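Local coordinates for proline dehydrogenase (Bradyrhizobium japonicum USDA 110, PDB 3HAZ), which probably oxidises proline to glutamate in two steps, combining an FAD-dependent proline dehydrogenase and an NAD-dependent aldehyde dehydrogenase in one chain, at residues A81-L85 with A161-G166; F211-A215 with D265-R269; F247-R252 with R286-D292; D328-R332 with L386-I390; A773-A779 with R809-V814. All coordinates share one frame. Residue numbers count along the deposited sequence, not the author numbering.

In the fold
Interactions 2, 3 and 4 belong to the FAD-binding proline dehydrogenase barrel, and each joins neighbouring parts of its outer layer. Interactions 2 and 3 alternate along the chain: both use helix 252-272, the first near its C-terminal end and the second at its first turn. Helix 320-333 supplies one side of interaction 4 and touches L287 and L291 of interaction 3; the nearest atoms of the two contacts are about 5 Å apart. Interaction 1 joins helices 71-85 and 151-168. Interaction 5 joins two helices of the aldehyde dehydrogenase part. These two are buried and mostly apolar, rich in methionine and alanine. The three barrel contacts are partly buried and carry more charge. Direct hydrogen bonds between segments occur in interaction 3 alone.

Interaction 1: residues A81-L85 with A161-G166; sequences AEALL and AMRLMG
The helical segments 81-85 and 161-166 cross steeply, their axes 8.8 Å apart at a signed angle of -75°. Both keep helical phi/psi. The backbones are closest where A81 CA lies 4.6 Å from M162 CA, which the small A81 side chain permits. M162 loses the most surface. With chi1 m, chi2 t and chi3 p, it lies along the first helix: its CG is 3.5 Å from A81 CB, and its CE is 4.0 Å from L84 CB and 3.9 Å from L85 CD2. L85 is next, in the m,t rotamer. Its CD1 rests 3.3 Å from M162 O, 3.7 Å from M165 CB and 3.6 Å from G166 N. A81 points its CB at the second helix, 3.6 Å from A161 CB and 3.9 Å from M165 CG. The one polar link is a water that donates to E82 OE1 (2.8 Å) and M165 O (2.9 Å). E82 OE2 forms a salt bridge with R86 and a hydrogen bond with H449. This is apolar helix packing in a region related to the DNA-binding domain family of proline dehydrogenases. Helix 90-100 covers L84 and M162, strand 170-172 meets E82 and M165 through L171, and helix 60-66 touches A161.

Interaction 2: residues F211-A215 with D265-R269; sequences FDAYA and DLAQR
In this TIM-barrel domain two outer helices run side by side, as successive helices of a beta-alpha barrel do. The segments 211-215 and 265-269 are helical throughout, with axes 10.3 Å apart and only 9° from parallel. The closest CA pair is A215 and L266, at 6.3 Å. D265 comes first along the second segment. Its OD2 lies at the edge of the F211 ring, 3.3 Å from F211 CZ. L266 follows and has the most surface covered. In the m,t rotamer it sends CD2 over the face of the F211 ring, 3.9 Å from the centroid, a CH-pi contact. F211 has chi1 t, which carries its ring across to L266. The same L266 CD2 sits 4.0 Å from A215 CB, while L266 CD1 is 3.5 Å from Y214 CD2. The Y214 hydroxyl itself bonds to the backbone of K239, and L243 of helix 240-243 touches F211, Y214 and L266. One turn after D265 comes R269, whose NE forms a salt bridge with D265 OD1 at 2.9 Å. Its guanidinium has A215 CB over one face, 3.9 Å from NH1. Finally, a water accepts from R269 NH1 at 3.0 Å and donates to A215 O at 2.6 Å.

Interaction 3: residues F247-R252 with R286-D292; sequences FEAISR and RLELSLD
A salt bridge and a pair of hydrogen bonds to one backbone carbonyl join segment 247-252 to segment 286-292. R252 is the first residue of the next helix. Its NE and NH2 both donate to D292 OD2, at 2.9 Å and 3.0 Å. D292 OD2 has a second charged partner in R524. R286 NE and NH2 both donate to F247 O, at 2.9 Å and 3.3 Å. A water accepts from R252 NH2 at 3.0 Å and lies 2.7 Å from E288 OE1, bridging the two side chains; the same carboxylate oxygen bonds to R524 N. Between these polar ends lies an apolar patch. The F247 side chain, with chi1 t, turns one ring face to L289 CD2, which is 4.0 Å from the centroid, a CH-pi contact. L289, with chi1 t and chi2 p, also brings CD2 to 3.4 Å from E248 C. Its CD1 lies over the R252 guanidinium. The ring edge of F247 meets S290, with CZ 4.0 Å from S290 CA. The first segment includes a short 3-10 turn at 249-250. The second lies on helix 287-298. The nearest CA pairs are A249 with L289 (6.2 Å) and E248 with R286 (6.4 Å). The contact joins the starts of two barrel helices, 252-272 and 287-298. Helix 240-243 packs on F247, R286 and S290, and helix 320-333 touches L287 and L291.

Interaction 4: residues D328-R332 with L386-I390; sequences DALAR and LRPRI
One turn of helix 320-333 faces the irregular connection 386-390, which includes a cis peptide bond before P388. The backbones stay well apart: D328 CA is 7.4 Å from I390 CA, and A331 CA is 7.6 Å from R389 CA. Side chains bridge the gap. D328 comes first, with chi1 t. Its OD2 lies 3.7 Å from L386 CD2, and its OD1 is 3.9 Å from I390 CG1. The acid is held within its own helix by a salt bridge from R332 NH2 to D328 OD2, 3.2 Å long. Next in contact is A331, whose CB points at the connection. It sits 3.8 Å from R389 CD and 4.1 Å from I390 CD1, a small surface between an arginine stem and an isoleucine. R332 comes last. Its CG is 4.0 Å from R389 NE, and the R389 guanidinium lies with one face over R332 CA. R389 is extended through chi1 and chi2 (t,t), then bends at chi3 (m). Its NH1 forms a salt bridge with D335, just beyond the helix. I390, with L338 of strand 338-343 beside it, opens strand 390-395. The arrangement is characteristic of the beta-alpha barrel: an outer helix packs against the connection that leads into a strand of the inner sheet.

Interaction 5: residues A773-A779 with R809-V814; sequences ALPEQVA and RMIEMV
Within the aldehyde dehydrogenase fold, two helices pack on one another beside a central sheet. Segment 773-779 enters its helix at P775, with L774 at the N-cap position. Segment 809-814 is helical throughout. The axes pass 9.0 Å apart at a signed angle of -46°, with A779 CA 4.8 Å from V814 CA and P775 CA 5.6 Å from M810 CA. Two methionines are the bumps. M810, extended with chi1 m and both later angles t, reaches into a hollow made by A773, P775 and V778. Its CE lies 3.7 Å from A773 O and 4.0 Å from V778 CG2, while its CG is 4.0 Å from P775 CB. The sheet strand 917-921 closes this side through H921. M813 fills a second hollow, formed by P775, E776 and A779. Its CE bends back (chi3 m) to 3.7 Å from P775 CB. V814 fits the gap left by small A779, with CG2 3.8 Å from A779 CA. M813 SD rests 3.5 Å from E776 CA.

Interaction 1: residues A81-L85 with A161-G166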
# COMPACT_ATOMS: atom_id res chain seq x y z
N ALA A 81 -33.21 33.66 -21.32
CA ALA A 81 -34.45 34.07 -20.66
C ALA A 81 -34.68 35.58 -20.78
O ALA A 81 -35.77 36.01 -21.14
CB ALA A 81 -34.46 33.64 -19.19
N GLU A 82 -33.65 36.38 -20.51
CA GLU A 82 -33.82 37.84 -20.59
C GLU A 82 -34.15 38.30 -22.02
O GLU A 82 -35.05 39.12 -22.22
CB GLU A 82 -32.60 38.58 -20.04
CG GLU A 82 -32.72 40.11 -20.10
CD GLU A 82 -33.88 40.65 -19.27
OE1 GLU A 82 -34.47 39.87 -18.51
OE2 GLU A 82 -34.20 41.86 -19.38
N ALA A 83 -33.42 37.79 -23.00
CA ALA A 83 -33.73 38.08 -24.40
C ALA A 83 -35.18 37.74 -24.70
O ALA A 83 -35.89 38.54 -25.31
CB ALA A 83 -32.80 37.29 -25.33
N LEU A 84 -35.63 36.56 -24.28
CA LEU A 84 -37.01 36.14 -24.52
C LEU A 84 -38.04 37.01 -23.80
O LEU A 84 -39.13 37.25 -24.32
CB LEU A 84 -37.20 34.66 -24.16
CG LEU A 84 -36.53 33.70 -25.16
CD1 LEU A 84 -36.40 32.30 -24.58
CD2 LEU A 84 -37.30 33.68 -26.47
N LEU A 85 -37.70 37.50 -22.62
CA LEU A 85 -38.60 38.36 -21.87
C LEU A 85 -38.76 39.73 -22.51
O LEU A 85 -39.74 40.44 -22.27
CB LEU A 85 -38.13 38.55 -20.43
CG LEU A 85 -38.32 37.40 -19.44
CD1 LEU A 85 -37.61 37.72 -18.13
CD2 LEU A 85 -39.81 37.13 -19.20
N ALA A 161 -36.08 30.04 -15.85
CA ALA A 161 -35.12 31.13 -15.87
C ALA A 161 -35.85 32.44 -16.16
O ALA A 161 -35.51 33.50 -15.63
CB ALA A 161 -34.01 30.87 -16.93
N MET A 162 -36.88 32.35 -17.00
CA MET A 162 -37.65 33.54 -17.35
C MET A 162 -38.40 34.12 -16.14
O MET A 162 -38.44 35.34 -15.98
CB MET A 162 -38.62 33.25 -18.51
CG MET A 162 -37.90 33.13 -19.85
SD MET A 162 -38.95 32.54 -21.20
CE MET A 162 -40.03 33.95 -21.45
N ARG A 163 -38.97 33.27 -15.30
CA ARG A 163 -39.62 33.80 -14.10
C ARG A 163 -38.60 34.36 -13.11
O ARG A 163 -38.88 35.33 -12.40
CB ARG A 163 -40.60 32.82 -13.44
CG ARG A 163 -40.21 31.35 -13.47
CD ARG A 163 -41.43 30.47 -13.21
NE ARG A 163 -41.11 29.04 -13.25
CZ ARG A 163 -41.25 28.27 -14.33
NH1 ARG A 163 -40.93 26.98 -14.28
NH2 ARG A 163 -41.72 28.79 -15.46
N LEU A 164 -37.41 33.77 -13.07
CA LEU A 164 -36.38 34.28 -12.17
C LEU A 164 -35.89 35.65 -12.63
O LEU A 164 -35.77 36.58 -11.83
CB LEU A 164 -35.22 33.28 -12.03
CG LEU A 164 -35.54 31.98 -11.29
CD1 LEU A 164 -34.42 30.96 -11.45
CD2 LEU A 164 -35.85 32.21 -9.81
N MET A 165 -35.61 35.77 -13.92
CA MET A 165 -35.11 37.03 -14.47
C MET A 165 -36.16 38.12 -14.35
O MET A 165 -35.85 39.28 -14.09
CB MET A 165 -34.71 36.86 -15.95
CG MET A 165 -33.49 35.97 -16.17
SD MET A 165 -32.11 36.50 -15.16
CE MET A 165 -31.82 38.14 -15.83
N GLY A 166 -37.42 37.75 -14.56
CA GLY A 166 -38.50 38.72 -14.54
C GLY A 166 -38.86 39.15 -13.13
O GLY A 166 -39.28 40.28 -12.91
O HOH W 1 -35.96 40.94 -16.42

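Interaction 2: residues F211-A215 with D265-R269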
# COMPACT_ATOMS: atom_id res chain seq x y z
N PHE A 211 -22.08 56.98 -13.38
CA PHE A 211 -22.41 58.14 -12.55
C PHE A 211 -23.84 58.60 -12.83
O PHE A 211 -24.63 58.79 -11.91
CB PHE A 211 -21.44 59.30 -12.78
CG PHE A 211 -21.81 60.55 -12.04
CD1 PHE A 211 -21.27 60.84 -10.80
CD2 PHE A 211 -22.74 61.44 -12.58
CE1 PHE A 211 -21.64 61.99 -10.11
CE2 PHE A 211 -23.11 62.59 -11.90
CZ PHE A 211 -22.56 62.87 -10.67
N ASP A 212 -24.17 58.78 -14.11
CA ASP A 212 -25.50 59.23 -14.51
C ASP A 212 -26.58 58.24 -14.07
O ASP A 212 -27.64 58.65 -13.59
CB ASP A 212 -25.57 59.46 -16.02
CG ASP A 212 -24.71 60.62 -16.48
OD1 ASP A 212 -24.31 61.45 -15.64
OD2 ASP A 212 -24.42 60.70 -17.69
N ALA A 213 -26.32 56.95 -14.25
CA ALA A 213 -27.27 55.93 -13.83
C ALA A 213 -27.56 56.00 -12.33
O ALA A 213 -28.72 55.94 -11.90
CB ALA A 213 -26.79 54.53 -14.23
N TYR A 214 -26.50 56.11 -11.52
CA TYR A 214 -26.68 56.26 -10.08
C TYR A 214 -27.50 57.51 -9.78
O TYR A 214 -28.43 57.47 -8.97
CB TYR A 214 -25.33 56.40 -9.36
CG TYR A 214 -24.47 55.16 -9.32
CD1 TYR A 214 -25.00 53.92 -8.99
CD2 TYR A 214 -23.09 55.25 -9.55
CE1 TYR A 214 -24.18 52.78 -8.93
CE2 TYR A 214 -22.27 54.13 -9.50
CZ TYR A 214 -22.82 52.90 -9.19
OH TYR A 214 -22.00 51.79 -9.13
N ALA A 215 -27.13 58.62 -10.42
CA ALA A 215 -27.82 59.89 -10.21
C ALA A 215 -29.29 59.73 -10.53
O ALA A 215 -30.14 60.16 -9.76
CB ALA A 215 -27.19 60.98 -11.08
N ASP A 265 -20.63 64.12 -5.22
CA ASP A 265 -21.82 64.58 -5.93
C ASP A 265 -22.97 63.60 -5.74
O ASP A 265 -24.10 63.99 -5.43
CB ASP A 265 -21.50 64.75 -7.42
CG ASP A 265 -22.62 65.42 -8.20
OD1 ASP A 265 -23.76 65.51 -7.70
OD2 ASP A 265 -22.36 65.86 -9.34
N LEU A 266 -22.68 62.31 -5.90
CA LEU A 266 -23.70 61.29 -5.71
C LEU A 266 -24.21 61.22 -4.26
O LEU A 266 -25.40 61.10 -4.03
CB LEU A 266 -23.20 59.93 -6.19
CG LEU A 266 -22.99 59.74 -7.70
CD1 LEU A 266 -22.44 58.34 -8.01
CD2 LEU A 266 -24.28 60.00 -8.50
N ALA A 267 -23.30 61.31 -3.30
CA ALA A 267 -23.67 61.30 -1.88
C ALA A 267 -24.58 62.49 -1.54
O ALA A 267 -25.54 62.35 -0.78
CB ALA A 267 -22.43 61.33 -1.00
N GLN A 268 -24.26 63.65 -2.10
CA GLN A 268 -25.06 64.85 -1.88
C GLN A 268 -26.48 64.67 -2.43
O GLN A 268 -27.45 65.10 -1.82
CB GLN A 268 -24.39 66.06 -2.54
CG GLN A 268 -23.01 66.42 -1.96
CD GLN A 268 -22.36 67.58 -2.71
OE1 GLN A 268 -22.73 67.88 -3.84
NE2 GLN A 268 -21.38 68.23 -2.07
N ARG A 269 -26.58 64.03 -3.59
CA ARG A 269 -27.88 63.79 -4.20
C ARG A 269 -28.70 62.82 -3.36
O ARG A 269 -29.92 62.97 -3.26
CB ARG A 269 -27.70 63.23 -5.61
CG ARG A 269 -27.28 64.28 -6.64
CD ARG A 269 -26.62 63.62 -7.84
NE ARG A 269 -26.25 64.59 -8.86
CZ ARG A 269 -27.06 65.00 -9.82
NH1 ARG A 269 -28.30 64.53 -9.89
NH2 ARG A 269 -26.64 65.88 -10.71
O HOH W 2 -29.62 62.33 -8.38

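Interaction 3: residues F247-R252 with R286-D292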
# COMPACT_ATOMS: atom_id res chain seq x y z
N PHE A 247 -9.29 52.37 -11.41
CA PHE A 247 -9.41 52.31 -9.96
C PHE A 247 -8.44 51.27 -9.41
O PHE A 247 -8.77 50.08 -9.31
CB PHE A 247 -10.86 51.99 -9.54
CG PHE A 247 -11.08 52.03 -8.05
CD1 PHE A 247 -11.49 50.91 -7.36
CD2 PHE A 247 -10.85 53.21 -7.34
CE1 PHE A 247 -11.69 50.95 -5.99
CE2 PHE A 247 -11.04 53.25 -5.97
CZ PHE A 247 -11.46 52.13 -5.30
N GLU A 248 -7.25 51.73 -9.06
CA GLU A 248 -6.14 50.85 -8.71
C GLU A 248 -5.09 51.62 -7.92
O GLU A 248 -4.91 52.83 -8.11
CB GLU A 248 -5.50 50.30 -9.99
CG GLU A 248 -4.77 51.38 -10.80
CD GLU A 248 -4.40 50.94 -12.21
OE1 GLU A 248 -4.46 49.73 -12.51
OE2 GLU A 248 -4.05 51.82 -13.03
N ALA A 249 -4.38 50.91 -7.05
CA ALA A 249 -3.35 51.51 -6.20
C ALA A 249 -2.33 52.38 -6.96
O ALA A 249 -2.01 53.48 -6.52
CB ALA A 249 -2.64 50.44 -5.41
N ILE A 250 -1.81 51.89 -8.08
CA ILE A 250 -0.76 52.64 -8.78
C ILE A 250 -1.27 53.93 -9.40
O ILE A 250 -0.49 54.84 -9.70
CB ILE A 250 -0.01 51.79 -9.84
CG1 ILE A 250 -0.96 51.38 -10.97
CG2 ILE A 250 0.67 50.58 -9.19
CD1 ILE A 250 -0.25 50.73 -12.14
N SER A 251 -2.58 54.03 -9.58
CA SER A 251 -3.17 55.27 -10.08
C SER A 251 -3.81 56.09 -8.95
O SER A 251 -4.67 56.93 -9.19
CB SER A 251 -4.20 54.98 -11.18
OG SER A 251 -3.58 54.39 -12.31
N ARG A 252 -3.38 55.84 -7.72
CA ARG A 252 -3.98 56.51 -6.57
C ARG A 252 -4.01 58.04 -6.70
O ARG A 252 -5.01 58.67 -6.34
CB ARG A 252 -3.26 56.11 -5.27
CG ARG A 252 -3.59 57.03 -4.09
CD ARG A 252 -2.93 56.55 -2.79
NE ARG A 252 -3.72 55.52 -2.11
CZ ARG A 252 -3.52 54.21 -2.22
NH1 ARG A 252 -2.55 53.75 -3.00
NH2 ARG A 252 -4.29 53.36 -1.56
N ARG A 286 -8.06 46.50 -3.56
CA ARG A 286 -8.67 47.83 -3.63
C ARG A 286 -9.15 48.34 -2.27
O ARG A 286 -9.66 49.46 -2.18
CB ARG A 286 -9.84 47.81 -4.63
CG ARG A 286 -9.40 47.73 -6.10
CD ARG A 286 -10.57 47.38 -7.00
NE ARG A 286 -10.42 47.89 -8.36
CZ ARG A 286 -11.17 47.51 -9.39
NH1 ARG A 286 -12.12 46.59 -9.21
NH2 ARG A 286 -10.97 48.03 -10.60
N LEU A 287 -9.00 47.54 -1.22
CA LEU A 287 -9.49 47.93 0.10
C LEU A 287 -8.93 49.28 0.58
O LEU A 287 -9.67 50.19 0.92
CB LEU A 287 -9.19 46.85 1.14
CG LEU A 287 -9.67 47.19 2.56
CD1 LEU A 287 -11.15 47.57 2.55
CD2 LEU A 287 -9.40 46.05 3.53
N GLU A 288 -7.61 49.37 0.62
CA GLU A 288 -6.93 50.58 1.10
C GLU A 288 -7.30 51.81 0.28
O GLU A 288 -7.56 52.88 0.84
CB GLU A 288 -5.42 50.38 1.06
CG GLU A 288 -4.88 49.41 2.09
CD GLU A 288 -3.36 49.40 2.14
OE1 GLU A 288 -2.74 50.15 1.35
OE2 GLU A 288 -2.79 48.65 2.96
N LEU A 289 -7.31 51.66 -1.04
CA LEU A 289 -7.64 52.77 -1.92
C LEU A 289 -9.08 53.20 -1.69
O LEU A 289 -9.38 54.40 -1.64
CB LEU A 289 -7.42 52.37 -3.38
CG LEU A 289 -7.67 53.47 -4.42
CD1 LEU A 289 -6.76 54.68 -4.18
CD2 LEU A 289 -7.49 52.92 -5.83
N SER A 290 -9.98 52.24 -1.54
CA SER A 290 -11.39 52.55 -1.33
C SER A 290 -11.60 53.35 -0.04
O SER A 290 -12.37 54.31 -0.01
CB SER A 290 -12.23 51.27 -1.31
OG SER A 290 -12.10 50.61 -0.06
N LEU A 291 -10.91 52.95 1.02
CA LEU A 291 -11.00 53.65 2.29
C LEU A 291 -10.45 55.08 2.19
O LEU A 291 -10.97 56.00 2.82
CB LEU A 291 -10.30 52.85 3.41
CG LEU A 291 -10.99 51.53 3.78
CD1 LEU A 291 -10.18 50.72 4.79
CD2 LEU A 291 -12.39 51.77 4.32
N ASP A 292 -9.41 55.26 1.39
CA ASP A 292 -8.86 56.60 1.14
C ASP A 292 -9.92 57.48 0.48
O ASP A 292 -10.14 58.62 0.87
CB ASP A 292 -7.65 56.54 0.22
CG ASP A 292 -6.43 55.94 0.89
OD1 ASP A 292 -6.38 55.92 2.14
OD2 ASP A 292 -5.53 55.48 0.16
O HOH W 3 -3.06 50.64 -1.31

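Interaction 4: residues D328-R332 with L386-I390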
# COMPACT_ATOMS: atom_id res chain seq x y z
N ASP A 328 -15.03 53.49 12.50
CA ASP A 328 -15.52 54.13 13.72
C ASP A 328 -14.76 55.42 14.02
O ASP A 328 -15.37 56.44 14.36
CB ASP A 328 -15.42 53.19 14.92
CG ASP A 328 -16.11 53.75 16.16
OD1 ASP A 328 -17.31 54.11 16.05
OD2 ASP A 328 -15.47 53.84 17.22
N ALA A 329 -13.44 55.38 13.90
CA ALA A 329 -12.61 56.57 14.14
C ALA A 329 -12.97 57.67 13.15
O ALA A 329 -13.00 58.85 13.49
CB ALA A 329 -11.15 56.21 14.03
N LEU A 330 -13.25 57.26 11.92
CA LEU A 330 -13.67 58.18 10.87
C LEU A 330 -14.97 58.86 11.31
O LEU A 330 -15.11 60.08 11.22
CB LEU A 330 -13.90 57.38 9.59
CG LEU A 330 -13.50 57.96 8.23
CD1 LEU A 330 -12.17 58.68 8.32
CD2 LEU A 330 -13.45 56.83 7.21
N ALA A 331 -15.90 58.05 11.81
CA ALA A 331 -17.20 58.57 12.24
C ALA A 331 -17.06 59.55 13.40
O ALA A 331 -17.68 60.62 13.39
CB ALA A 331 -18.13 57.42 12.60
N ARG A 332 -16.24 59.20 14.39
CA ARG A 332 -16.06 60.08 15.54
C ARG A 332 -15.34 61.36 15.14
O ARG A 332 -15.69 62.44 15.60
CB ARG A 332 -15.28 59.37 16.66
CG ARG A 332 -15.90 58.07 17.14
CD ARG A 332 -15.23 57.57 18.42
NE ARG A 332 -13.81 57.92 18.47
CZ ARG A 332 -12.82 57.11 18.11
NH1 ARG A 332 -11.56 57.52 18.20
NH2 ARG A 332 -13.08 55.88 17.67
N LEU A 386 -20.95 49.38 18.81
CA LEU A 386 -20.66 50.72 18.28
C LEU A 386 -21.94 51.53 18.02
O LEU A 386 -21.87 52.69 17.61
CB LEU A 386 -19.79 50.62 17.01
CG LEU A 386 -18.37 50.07 17.20
CD1 LEU A 386 -17.61 49.95 15.88
CD2 LEU A 386 -17.58 50.93 18.19
N ARG A 387 -23.09 50.91 18.26
CA ARG A 387 -24.35 51.65 18.30
C ARG A 387 -24.26 52.66 19.44
O ARG A 387 -23.62 52.39 20.45
CB ARG A 387 -25.52 50.69 18.53
CG ARG A 387 -25.73 49.66 17.41
CD ARG A 387 -26.85 48.69 17.76
NE ARG A 387 -26.48 47.82 18.88
CZ ARG A 387 -27.32 46.98 19.48
NH1 ARG A 387 -28.58 46.91 19.09
NH2 ARG A 387 -26.90 46.22 20.48
N PRO A 388 -24.92 53.83 19.29
CA PRO A 388 -25.83 54.23 18.21
C PRO A 388 -25.17 54.99 17.07
O PRO A 388 -25.83 55.24 16.07
CB PRO A 388 -26.81 55.19 18.92
CG PRO A 388 -26.28 55.36 20.34
CD PRO A 388 -24.89 54.84 20.36
N ARG A 389 -23.90 55.37 17.21
CA ARG A 389 -23.24 56.12 16.15
C ARG A 389 -23.21 55.30 14.86
O ARG A 389 -23.50 55.81 13.78
CB ARG A 389 -21.82 56.52 16.56
CG ARG A 389 -21.10 57.34 15.49
CD ARG A 389 -19.76 57.86 15.98
NE ARG A 389 -19.88 58.71 17.16
CZ ARG A 389 -20.22 59.99 17.14
NH1 ARG A 389 -20.49 60.60 15.99
NH2 ARG A 389 -20.30 60.68 18.27
N ILE A 390 -22.86 54.03 15.00
CA ILE A 390 -22.86 53.11 13.87
C ILE A 390 -24.17 52.32 13.85
O ILE A 390 -24.56 51.72 14.85
CB ILE A 390 -21.67 52.11 13.94
CG1 ILE A 390 -20.33 52.86 14.01
CG2 ILE A 390 -21.69 51.15 12.76
CD1 ILE A 390 -20.05 53.75 12.81

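Interaction 5: residues A773-A779 with R809-V814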
# COMPACT_ATOMS: atom_id res chain seq x y z
N ALA A 773 -18.58 36.18 -25.60
CA ALA A 773 -17.52 36.66 -24.71
C ALA A 773 -18.01 37.91 -23.99
O ALA A 773 -18.73 38.71 -24.56
CB ALA A 773 -16.26 36.96 -25.50
N LEU A 774 -17.60 38.07 -22.74
CA LEU A 774 -17.90 39.29 -21.99
C LEU A 774 -17.04 40.45 -22.50
O LEU A 774 -15.82 40.43 -22.35
CB LEU A 774 -17.64 39.06 -20.50
CG LEU A 774 -18.00 40.20 -19.55
CD1 LEU A 774 -19.48 40.53 -19.65
CD2 LEU A 774 -17.62 39.85 -18.12
N PRO A 775 -17.68 41.46 -23.10
CA PRO A 775 -16.90 42.56 -23.70
C PRO A 775 -15.89 43.22 -22.74
O PRO A 775 -14.80 43.58 -23.18
CB PRO A 775 -17.98 43.56 -24.16
CG PRO A 775 -19.18 42.70 -24.40
CD PRO A 775 -19.13 41.64 -23.32
N GLU A 776 -16.24 43.38 -21.46
CA GLU A 776 -15.35 44.01 -20.49
C GLU A 776 -14.07 43.20 -20.26
O GLU A 776 -13.01 43.76 -20.00
CB GLU A 776 -16.04 44.20 -19.14
CG GLU A 776 -17.31 45.02 -19.16
CD GLU A 776 -18.54 44.16 -19.35
OE1 GLU A 776 -18.65 43.49 -20.39
OE2 GLU A 776 -19.42 44.18 -18.46
N GLN A 777 -14.18 41.88 -20.31
CA GLN A 777 -13.02 41.03 -20.09
C GLN A 777 -12.19 40.95 -21.37
O GLN A 777 -10.96 40.95 -21.31
CB GLN A 777 -13.44 39.63 -19.63
CG GLN A 777 -14.09 39.59 -18.26
CD GLN A 777 -13.18 40.14 -17.16
OE1 GLN A 777 -13.66 40.61 -16.12
NE2 GLN A 777 -11.88 40.09 -17.38
N VAL A 778 -12.87 40.91 -22.51
CA VAL A 778 -12.17 41.00 -23.79
C VAL A 778 -11.34 42.27 -23.83
O VAL A 778 -10.17 42.25 -24.21
CB VAL A 778 -13.13 40.99 -24.99
CG1 VAL A 778 -12.37 41.32 -26.28
CG2 VAL A 778 -13.81 39.63 -25.10
N ALA A 779 -11.94 43.38 -23.41
CA ALA A 779 -11.24 44.66 -23.50
C ALA A 779 -10.02 44.66 -22.58
O ALA A 779 -8.95 45.10 -22.97
CB ALA A 779 -12.18 45.83 -23.19
N ARG A 809 -19.06 47.63 -30.00
CA ARG A 809 -18.92 47.78 -28.56
C ARG A 809 -17.52 47.34 -28.11
O ARG A 809 -16.84 48.05 -27.37
CB ARG A 809 -20.00 46.98 -27.83
CG ARG A 809 -19.79 46.85 -26.32
CD ARG A 809 -19.72 48.22 -25.66
NE ARG A 809 -20.79 49.10 -26.12
CZ ARG A 809 -22.07 49.00 -25.76
NH1 ARG A 809 -22.96 49.86 -26.23
NH2 ARG A 809 -22.45 48.04 -24.92
N MET A 810 -17.09 46.17 -28.56
CA MET A 810 -15.76 45.69 -28.16
C MET A 810 -14.63 46.63 -28.61
O MET A 810 -13.73 46.93 -27.83
CB MET A 810 -15.54 44.26 -28.66
CG MET A 810 -16.33 43.23 -27.83
SD MET A 810 -15.93 41.54 -28.26
CE MET A 810 -17.08 40.61 -27.24
N ILE A 811 -14.71 47.11 -29.84
CA ILE A 811 -13.68 48.00 -30.37
C ILE A 811 -13.67 49.32 -29.60
O ILE A 811 -12.61 49.83 -29.22
CB ILE A 811 -13.90 48.26 -31.88
CG1 ILE A 811 -13.52 47.02 -32.68
CG2 ILE A 811 -13.09 49.48 -32.33
CD1 ILE A 811 -13.94 47.07 -34.15
N GLU A 812 -14.86 49.88 -29.38
CA GLU A 812 -15.02 51.11 -28.61
C GLU A 812 -14.50 50.96 -27.17
O GLU A 812 -13.93 51.90 -26.60
CB GLU A 812 -16.50 51.52 -28.62
CG GLU A 812 -16.94 52.37 -27.45
CD GLU A 812 -18.46 52.51 -27.36
OE1 GLU A 812 -19.14 51.53 -26.95
OE2 GLU A 812 -18.97 53.60 -27.69
N MET A 813 -14.68 49.79 -26.57
CA MET A 813 -14.24 49.59 -25.19
C MET A 813 -12.71 49.44 -25.11
O MET A 813 -12.07 49.98 -24.20
CB MET A 813 -14.96 48.40 -24.55
CG MET A 813 -15.05 48.51 -23.03
SD MET A 813 -15.72 47.04 -22.22
CE MET A 813 -17.40 47.01 -22.84
N VAL A 814 -12.13 48.73 -26.06
CA VAL A 814 -10.67 48.62 -26.13
C VAL A 814 -10.03 50.01 -26.33
O VAL A 814 -9.07 50.37 -25.65
CB VAL A 814 -10.22 47.65 -27.24
CG1 VAL A 814 -8.71 47.75 -27.49
CG2 VAL A 814 -10.63 46.21 -26.87